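Side-chain contacts in agmatinase (Burkholderia thailandensis, PDB 4DZ4), which probably hydrolyses agmatine to putrescine and urea, using two manganese ions bound in each subunit: residues 50-55 / 119-124; 55-60 / 65-70; 72-77 / 101-106. One frame throughout, in Å; residues are numbered along the deposited sequence.

Contact 1: residues 50-55 / 119-124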
loop_
_atom_site.group_PDB
_atom_site.type_symbol
_atom_site.label_atom_id
_atom_site.label_comp_id
_atom_site.label_asym_id
_atom_site.label_seq_id
_atom_site.Cartn_x
_atom_site.Cartn_y
_atom_site.Cartn_z
ATOM N N VAL B 50 21.204 27.433 0.485
ATOM C CA VAL B 50 21.542 26.142 -0.125
ATOM C C VAL B 50 20.675 25.052 0.504
ATOM O O VAL B 50 20.750 24.813 1.726
ATOM C CB VAL B 50 23.015 25.770 0.088
ATOM C CG1 VAL B 50 23.291 24.348 -0.416
ATOM C CG2 VAL B 50 23.897 26.788 -0.642
ATOM N N VAL B 51 19.884 24.391 -0.336
ATOM C CA VAL B 51 19.153 23.186 0.079
ATOM C C VAL B 51 20.058 21.986 -0.218
ATOM O O VAL B 51 20.601 21.893 -1.335
ATOM C CB VAL B 51 17.818 23.032 -0.700
ATOM C CG1 VAL B 51 17.066 21.769 -0.248
ATOM C CG2 VAL B 51 16.937 24.248 -0.439
ATOM N N SER B 52 20.203 21.056 0.735
ATOM C CA SER B 52 20.984 19.855 0.456
ATOM C C SER B 52 20.384 18.727 1.262
ATOM O O SER B 52 19.642 18.988 2.220
ATOM C CB SER B 52 22.474 20.047 0.799
ATOM O OG SER B 52 22.686 20.135 2.207
ATOM N N GLY B 53 20.690 17.501 0.870
ATOM C CA GLY B 53 20.197 16.330 1.612
ATOM C C GLY B 53 21.330 15.655 2.388
ATOM O O GLY B 53 22.496 15.664 1.962
ATOM N N VAL B 54 20.989 15.053 3.526
ATOM C CA VAL B 54 21.928 14.173 4.242
ATOM C C VAL B 54 21.183 12.858 4.452
ATOM O O VAL B 54 20.327 12.775 5.328
ATOM C CB VAL B 54 22.410 14.745 5.616
ATOM C CG1 VAL B 54 23.417 13.787 6.233
ATOM C CG2 VAL B 54 23.083 16.113 5.444
ATOM N N PRO B 55 21.469 11.841 3.619
ATOM C CA PRO B 55 20.589 10.648 3.541
ATOM C C PRO B 55 21.009 9.566 4.539
ATOM O O PRO B 55 21.402 8.456 4.158
ATOM C CB PRO B 55 20.805 10.165 2.105
ATOM C CG PRO B 55 22.235 10.538 1.824
ATOM C CD PRO B 55 22.389 11.914 2.459
ATOM N N VAL B 119 29.997 17.519 9.111
ATOM C CA VAL B 119 30.645 18.799 9.527
ATOM C C VAL B 119 31.302 19.459 8.310
ATOM O O VAL B 119 31.138 20.668 8.095
ATOM C CB VAL B 119 31.656 18.602 10.680
ATOM C CG1 VAL B 119 32.356 19.927 11.043
ATOM C CG2 VAL B 119 30.956 18.019 11.902
ATOM N N GLU B 120 32.022 18.690 7.492
ATOM C CA GLU B 120 32.772 19.291 6.377
ATOM C C GLU B 120 31.843 19.783 5.252
ATOM O O GLU B 120 32.104 20.783 4.605
ATOM C CB GLU B 120 33.780 18.276 5.835
ATOM C CG GLU B 120 34.522 18.707 4.586
ATOM C CD GLU B 120 35.404 19.942 4.778
ATOM O OE1 GLU B 120 35.712 20.374 5.918
ATOM O OE2 GLU B 120 35.793 20.511 3.742
ATOM N N HIS B 121 30.747 19.058 5.032
ATOM C CA HIS B 121 29.720 19.478 4.087
ATOM C C HIS B 121 29.197 20.839 4.498
ATOM O O HIS B 121 29.128 21.769 3.679
ATOM C CB HIS B 121 28.626 18.386 4.088
ATOM C CG HIS B 121 27.374 18.734 3.315
ATOM N ND1 HIS B 121 27.300 18.659 1.966
ATOM C CD2 HIS B 121 26.088 19.090 3.767
ATOM C CE1 HIS B 121 26.047 18.998 1.577
ATOM N NE2 HIS B 121 25.316 19.264 2.680
ATOM N N ALA B 122 28.854 20.980 5.771
ATOM C CA ALA B 122 28.293 22.242 6.275
ATOM C C ALA B 122 29.382 23.326 6.274
ATOM O O ALA B 122 29.141 24.459 5.875
ATOM C CB ALA B 122 27.716 22.055 7.674
ATOM N N ARG B 123 30.583 22.973 6.735
ATOM C CA ARG B 123 31.692 23.951 6.697
ATOM C C ARG B 123 31.893 24.531 5.303
ATOM O O ARG B 123 32.059 25.756 5.135
ATOM C CB ARG B 123 32.991 23.336 7.244
ATOM C CG ARG B 123 34.127 24.351 7.465
ATOM C CD ARG B 123 35.515 23.708 7.361
ATOM N NE ARG B 123 35.738 23.207 6.001
ATOM C CZ ARG B 123 36.165 23.939 4.973
ATOM N NH1 ARG B 123 36.454 25.233 5.137
ATOM N NH2 ARG B 123 36.300 23.387 3.771
ATOM N N THR B 124 31.902 23.661 4.296
ATOM C CA THR B 124 32.076 24.085 2.930
ATOM C C THR B 124 30.981 25.074 2.503
ATOM O O THR B 124 31.254 26.126 1.912
ATOM C CB THR B 124 32.102 22.866 1.980
ATOM O OG1 THR B 124 33.287 22.127 2.257
ATOM C CG2 THR B 124 32.152 23.317 0.524
#

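Contact 2: residues 55-60 / 65-70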
loop_
_atom_site.group_PDB
_atom_site.type_symbol
_atom_site.label_atom_id
_atom_site.label_comp_id
_atom_site.label_asym_id
_atom_site.label_seq_id
_atom_site.Cartn_x
_atom_site.Cartn_y
_atom_site.Cartn_z
ATOM N N PRO B 55 21.469 11.841 3.619
ATOM C CA PRO B 55 20.589 10.648 3.541
ATOM C C PRO B 55 21.009 9.566 4.539
ATOM O O PRO B 55 21.402 8.456 4.158
ATOM C CB PRO B 55 20.805 10.165 2.105
ATOM C CG PRO B 55 22.235 10.538 1.824
ATOM C CD PRO B 55 22.389 11.914 2.459
ATOM N N LEU B 56 20.899 9.899 5.814
ATOM C CA LEU B 56 21.360 9.012 6.897
ATOM C C LEU B 56 20.188 8.343 7.595
ATOM O O LEU B 56 19.209 9.019 7.949
ATOM C CB LEU B 56 22.096 9.854 7.926
ATOM C CG LEU B 56 22.657 9.132 9.154
ATOM C CD1 LEU B 56 23.785 8.148 8.776
ATOM C CD2 LEU B 56 23.164 10.126 10.209
ATOM N N ASP B 57 20.266 7.041 7.857
ATOM C CA ASP B 57 19.326 6.461 8.839
ATOM C C ASP B 57 20.000 5.442 9.759
ATOM O O ASP B 57 19.338 4.677 10.462
ATOM C CB ASP B 57 18.019 5.901 8.213
ATOM C CG ASP B 57 18.266 4.764 7.234
ATOM O OD1 ASP B 57 19.384 4.253 7.189
ATOM O OD2 ASP B 57 17.310 4.420 6.506
ATOM N N LEU B 58 21.325 5.483 9.795
ATOM C CA LEU B 58 22.089 4.557 10.655
ATOM C C LEU B 58 21.928 4.828 12.146
ATOM O O LEU B 58 22.223 3.975 12.976
ATOM C CB LEU B 58 23.591 4.570 10.273
ATOM C CG LEU B 58 23.869 4.272 8.798
ATOM C CD1 LEU B 58 25.358 4.392 8.494
ATOM C CD2 LEU B 58 23.373 2.869 8.419
ATOM N N ALA B 59 21.460 6.024 12.503
ATOM C CA ALA B 59 21.372 6.409 13.924
ATOM C C ALA B 59 19.965 6.153 14.487
ATOM O O ALA B 59 19.698 6.410 15.663
ATOM C CB ALA B 59 21.747 7.879 14.105
ATOM N N THR B 60 19.085 5.584 13.653
ATOM C CA THR B 60 17.681 5.374 14.040
ATOM C C THR B 60 17.484 4.276 15.075
ATOM O O THR B 60 18.253 3.295 15.153
ATOM C CB THR B 60 16.757 5.042 12.840
ATOM O OG1 THR B 60 17.293 3.908 12.137
ATOM C CG2 THR B 60 16.587 6.219 11.874
ATOM N N GLY B 65 14.667 3.962 7.191
ATOM C CA GLY B 65 14.005 4.460 5.982
ATOM C C GLY B 65 14.268 5.931 5.714
ATOM O O GLY B 65 14.060 6.414 4.590
ATOM N N ALA B 66 14.684 6.659 6.739
ATOM C CA ALA B 66 14.954 8.091 6.560
ATOM C C ALA B 66 16.076 8.378 5.594
ATOM O O ALA B 66 16.234 9.523 5.163
ATOM C CB ALA B 66 15.206 8.770 7.903
ATOM N N ARG B 67 16.867 7.368 5.227
ATOM C CA ARG B 67 17.911 7.611 4.223
ATOM C C ARG B 67 17.336 8.115 2.880
ATOM O O ARG B 67 18.013 8.806 2.138
ATOM C CB ARG B 67 18.788 6.355 4.014
ATOM C CG ARG B 67 18.058 5.189 3.353
ATOM C CD ARG B 67 19.041 4.026 3.044
ATOM N NE ARG B 67 19.581 3.490 4.301
ATOM C CZ ARG B 67 20.444 2.493 4.397
ATOM N NH1 ARG B 67 20.855 1.843 3.305
ATOM N NH2 ARG B 67 20.884 2.134 5.603
ATOM N N LEU B 68 16.099 7.735 2.566
ATOM C CA LEU B 68 15.458 8.158 1.346
ATOM C C LEU B 68 14.655 9.466 1.510
ATOM O O LEU B 68 14.009 9.939 0.577
ATOM C CB LEU B 68 14.557 7.026 0.858
ATOM C CG LEU B 68 15.270 5.787 0.288
ATOM C CD1 LEU B 68 14.227 4.676 0.167
ATOM C CD2 LEU B 68 15.914 6.091 -1.059
ATOM N N GLY B 69 14.691 10.033 2.703
ATOM C CA GLY B 69 13.928 11.260 2.985
ATOM C C GLY B 69 14.202 12.425 2.021
ATOM O O GLY B 69 13.268 13.083 1.568
ATOM N N PRO B 70 15.471 12.695 1.703
ATOM C CA PRO B 70 15.691 13.874 0.859
ATOM C C PRO B 70 15.044 13.753 -0.510
ATOM O O PRO B 70 14.435 14.716 -0.998
ATOM C CB PRO B 70 17.226 13.940 0.750
ATOM C CG PRO B 70 17.684 13.364 2.062
ATOM C CD PRO B 70 16.732 12.202 2.286
#

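Contact 3: residues 72-77 / 101-106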
loop_
_atom_site.group_PDB
_atom_site.type_symbol
_atom_site.label_atom_id
_atom_site.label_comp_id
_atom_site.label_asym_id
_atom_site.label_seq_id
_atom_site.Cartn_x
_atom_site.Cartn_y
_atom_site.Cartn_z
ATOM N N ALA B 72 12.443 12.019 -1.201
ATOM C CA ALA B 72 10.987 12.058 -1.020
ATOM C C ALA B 72 10.509 13.500 -0.888
ATOM O O ALA B 72 9.473 13.869 -1.449
ATOM C CB ALA B 72 10.566 11.236 0.200
ATOM N N VAL B 73 11.243 14.303 -0.133
ATOM C CA VAL B 73 10.862 15.702 0.059
ATOM C C VAL B 73 11.002 16.490 -1.266
ATOM O O VAL B 73 10.123 17.284 -1.601
ATOM C CB VAL B 73 11.662 16.354 1.201
ATOM C CG1 VAL B 73 11.304 17.849 1.322
ATOM C CG2 VAL B 73 11.337 15.626 2.512
ATOM N N ARG B 74 12.079 16.249 -2.020
ATOM C CA ARG B 74 12.187 16.836 -3.351
ATOM C C ARG B 74 10.989 16.512 -4.250
ATOM O O ARG B 74 10.396 17.416 -4.847
ATOM C CB ARG B 74 13.497 16.430 -4.038
ATOM C CG ARG B 74 14.708 17.062 -3.388
ATOM C CD ARG B 74 15.955 16.556 -4.079
ATOM N NE ARG B 74 17.182 17.200 -3.562
ATOM C CZ ARG B 74 18.130 16.634 -2.803
ATOM N NH1 ARG B 74 18.102 15.333 -2.453
ATOM N NH2 ARG B 74 19.177 17.367 -2.450
ATOM N N ALA B 75 10.631 15.225 -4.345
ATOM C CA ALA B 75 9.495 14.814 -5.166
ATOM C C ALA B 75 8.194 15.465 -4.689
ATOM O O ALA B 75 7.339 15.805 -5.504
ATOM C CB ALA B 75 9.352 13.288 -5.190
ATOM N N ALA B 76 8.039 15.626 -3.374
ATOM C CA ALA B 76 6.825 16.190 -2.812
ATOM C C ALA B 76 6.720 17.702 -2.956
ATOM O O ALA B 76 5.689 18.281 -2.583
ATOM C CB ALA B 76 6.734 15.818 -1.334
ATOM N N SER B 77 7.789 18.339 -3.419
ATOM C CA SER B 77 7.823 19.804 -3.496
ATOM C C SER B 77 7.308 20.351 -4.850
ATOM O O SER B 77 7.262 21.563 -5.038
ATOM C CB SER B 77 9.248 20.319 -3.215
ATOM O OG SER B 77 10.108 20.039 -4.329
ATOM N N TYR B 101 21.954 21.762 -3.891
ATOM C CA TYR B 101 23.348 21.333 -3.916
ATOM C C TYR B 101 23.441 19.839 -4.247
ATOM O O TYR B 101 24.513 19.331 -4.585
ATOM C CB TYR B 101 23.899 21.593 -2.504
ATOM C CG TYR B 101 25.372 21.240 -2.213
ATOM C CD1 TYR B 101 26.350 22.212 -2.169
ATOM C CD2 TYR B 101 25.742 19.920 -1.928
ATOM C CE1 TYR B 101 27.685 21.875 -1.870
ATOM C CE2 TYR B 101 27.058 19.568 -1.661
ATOM C CZ TYR B 101 28.019 20.541 -1.615
ATOM O OH TYR B 101 29.338 20.157 -1.337
ATOM N N GLY B 102 22.321 19.134 -4.150
ATOM C CA GLY B 102 22.368 17.672 -4.113
ATOM C C GLY B 102 22.577 17.191 -2.676
ATOM O O GLY B 102 22.071 17.786 -1.717
ATOM N N ASP B 103 23.359 16.128 -2.507
ATOM C CA ASP B 103 23.489 15.515 -1.182
ATOM C C ASP B 103 24.907 15.455 -0.627
ATOM O O ASP B 103 25.897 15.495 -1.369
ATOM C CB ASP B 103 22.932 14.078 -1.225
ATOM C CG ASP B 103 21.452 14.028 -1.563
ATOM O OD1 ASP B 103 20.678 14.910 -1.104
ATOM O OD2 ASP B 103 21.039 13.113 -2.311
ATOM N N CYS B 104 24.978 15.350 0.698
ATOM C CA CYS B 104 26.230 15.059 1.391
ATOM C C CYS B 104 26.545 13.592 1.166
ATOM O O CYS B 104 25.831 12.738 1.665
ATOM C CB CYS B 104 26.095 15.349 2.885
ATOM S SG CYS B 104 27.627 15.025 3.813
ATOM N N TRP B 105 27.605 13.303 0.412
ATOM C CA TRP B 105 28.106 11.940 0.295
ATOM C C TRP B 105 28.796 11.496 1.563
ATOM O O TRP B 105 29.477 12.279 2.247
ATOM C CB TRP B 105 29.049 11.803 -0.914
ATOM C CG TRP B 105 29.464 10.366 -1.110
ATOM C CD1 TRP B 105 28.768 9.361 -1.802
ATOM C CD2 TRP B 105 30.630 9.707 -0.531
ATOM N NE1 TRP B 105 29.442 8.162 -1.723
ATOM C CE2 TRP B 105 30.560 8.296 -0.950
ATOM C CE3 TRP B 105 31.689 10.128 0.272
ATOM C CZ2 TRP B 105 31.544 7.369 -0.586
ATOM C CZ3 TRP B 105 32.660 9.186 0.642
ATOM C CH2 TRP B 105 32.588 7.840 0.218
ATOM N N PHE B 106 28.607 10.231 1.927
ATOM C CA PHE B 106 29.395 9.650 3.016
ATOM C C PHE B 106 29.529 8.153 2.786
ATOM O O PHE B 106 28.747 7.557 2.042
ATOM C CB PHE B 106 28.808 9.948 4.402
ATOM C CG PHE B 106 27.388 9.472 4.572
ATOM C CD1 PHE B 106 27.137 8.143 4.890
ATOM C CD2 PHE B 106 26.322 10.348 4.424
ATOM C CE1 PHE B 106 25.823 7.690 5.036
ATOM C CE2 PHE B 106 25.022 9.915 4.574
ATOM C CZ PHE B 106 24.764 8.578 4.857
#

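Contact 1: residues 50-55 / 119-124
Ser-52 and His-121 show how a single polar pair can join a helix to the sheet beneath it. Helix 114-126 belongs to the crossover between the parallel strands 98-103 and 131-136, and strand 49-54 runs between those two in the central sheet of the arginase fold. The helix therefore rides over this strand, and His-121 reaches down to it. Its CG is anti to the backbone N (chi1 172°), which carries the imidazole off the helix, and chi2 of 78° turns the ring broadly across the plane of its stem. His-121 NE2 is thus the leading atom and meets Ser-52 OG at 2.8 Å, a hydrogen bond in which either partner could be the donor. The hydroxyl arrives at the ring edge, near its plane, and lies somewhat closer to His-121 CE1 (3.6 Å from OG) than to CD2 (3.9 Å from OG). Ser-52 CB follows in the same plane, 3.5 Å from His-121 NE2. On the serine side, the CB bond points toward the helix, and chi1 of 70° leaves OG ahead of CB as the serine atom nearest the ring. Tyr-101 packs edge-to-face with the imidazole, while Met-132 and Cys-104 add further contacts. On the exposed side of the helix, Arg-123 grips Glu-120 side-on, NE to OE1 at 2.8 Å and NH2 to OE2 at 2.9 Å. The two sides of the helix thus use different chemistry: a charged pair faces outward, whereas within the buried interface a hydroxyl that can donate or accept a hydrogen bond could pair with NE2 in either neutral tautomer of the histidine.

Contact 2: residues 55-60 / 65-70
Asp-57 and Arg-67 form a salt bridge across the loop that follows strand 49-54 in this arginase-type alpha/beta fold, where a type I beta turn from Asp-57 to Thr-60 precedes the 3-10 turn 66-68 and helix 69-76. The case illustrates how one carboxylate can serve both a side chain and the backbone. Asp-57 OD1 takes two donors from the guanidinium edge: Arg-67 NE at 3.0 Å (153° at the hydrogen) and Arg-67 NH2, also 3.0 Å from OD1. NH2 meets the syn lone pair of OD1, while NE approaches tilted from the carboxylate plane; the carboxylate and guanidinium planes are 45° apart. The arginine chain bends at chi3 (64°), turning the guanidinium edge toward the carboxylate of Asp-57. The second oxygen, Asp-57 OD2, serves the backbone, accepting Gly-65 N at 2.8 Å and, weakly, Arg-67 N at 3.2 Å. OD2 is also hydrogen-bonded to Ser-64 OG of the third subunit, and Arg-67 NH1 to the carbonyl of Phe-62 of that subunit. Tyr-29 of the second subunit makes a cation-pi contact with the same guanidinium, placing the pair where three subunits meet. Within the beta turn, Thr-60 OG1 donates to Asp-57 O at 2.8 Å, lying in the carbonyl plane. Nearer the strand, Pro-55 packs on Pro-70, and Pro-55 CB lies 3.1 Å from Arg-67 O.

Contact 3: residues 72-77 / 101-106
Arg-74 lays the edge of its guanidinium against the carboxylate of Asp-103 and the carbonyl of Gly-102, spanning the distance from helix 69-76 to strand 98-103. This is the closing step of a beta-alpha-beta crossover: strand 49-54 leads into the helix, and the chain returns in strand 98-103, its parallel neighbour in the sheet. Because the backbones stay well apart, with 10.2 Å between Arg-74 CA and Gly-102 CA, a long side chain has to make the connection. Arg-74 does so with its chain stretched from CG to NE (chi2 177°, chi3 176°). Both terminal nitrogens converge end-on upon one oxygen: Arg-74 NH1 reaches Asp-103 OD1 at 2.9 Å, and Arg-74 NH2 lies 3.2 Å from that same OD1. All this happens in the guanidinium plane, yet the carboxylate is turned 53° against it, so that NH1 comes on the syn side whereas NH2 arrives from above the carboxylate. A weak bond runs from Arg-74 NH2 to Gly-102 O, 3.0 Å away but poorly aligned. The remaining nitrogen, NE, forms a salt bridge with Asp-100 of the same strand. Asp-103 has a further partner: its OD2 accepts the backbone N of Gly-31 of the second subunit. At the root of the arginine, Arg-74 O receives both Ser-77 OG at 2.7 Å and Ser-77 N at 3.1 Å. The chemistry implies a buried charge cluster in which one arginine faces two aspartates; the guanidinium and the amide donor from the second subunit would probably stabilise the negative charge of Asp-103, while Asp-100 shares the positive charge of the arginine.

How the contacts relate
The three contacts cluster about strand 49-54. Contact 1 lies on one face of the sheet and contact 3 extends to the helix on the other, their centres about 11 Å apart; a probable hydrogen bond between Gly-53 O and Cys-104 N (2.8 Å) joins them. Contact 2 continues from the strand's end through the shared Pro-55, its centre about 15 Å from that of contact 1 and about 11 Å from that of contact 3, where Pro-55 O lies 3.4 Å from Phe-106 CZ. Contact 2 also comes nearest the metal site: the side chain of Leu-56 is about 8 Å from that of the manganese ligand His-139. Contacts 1 and 3 lie away from that site.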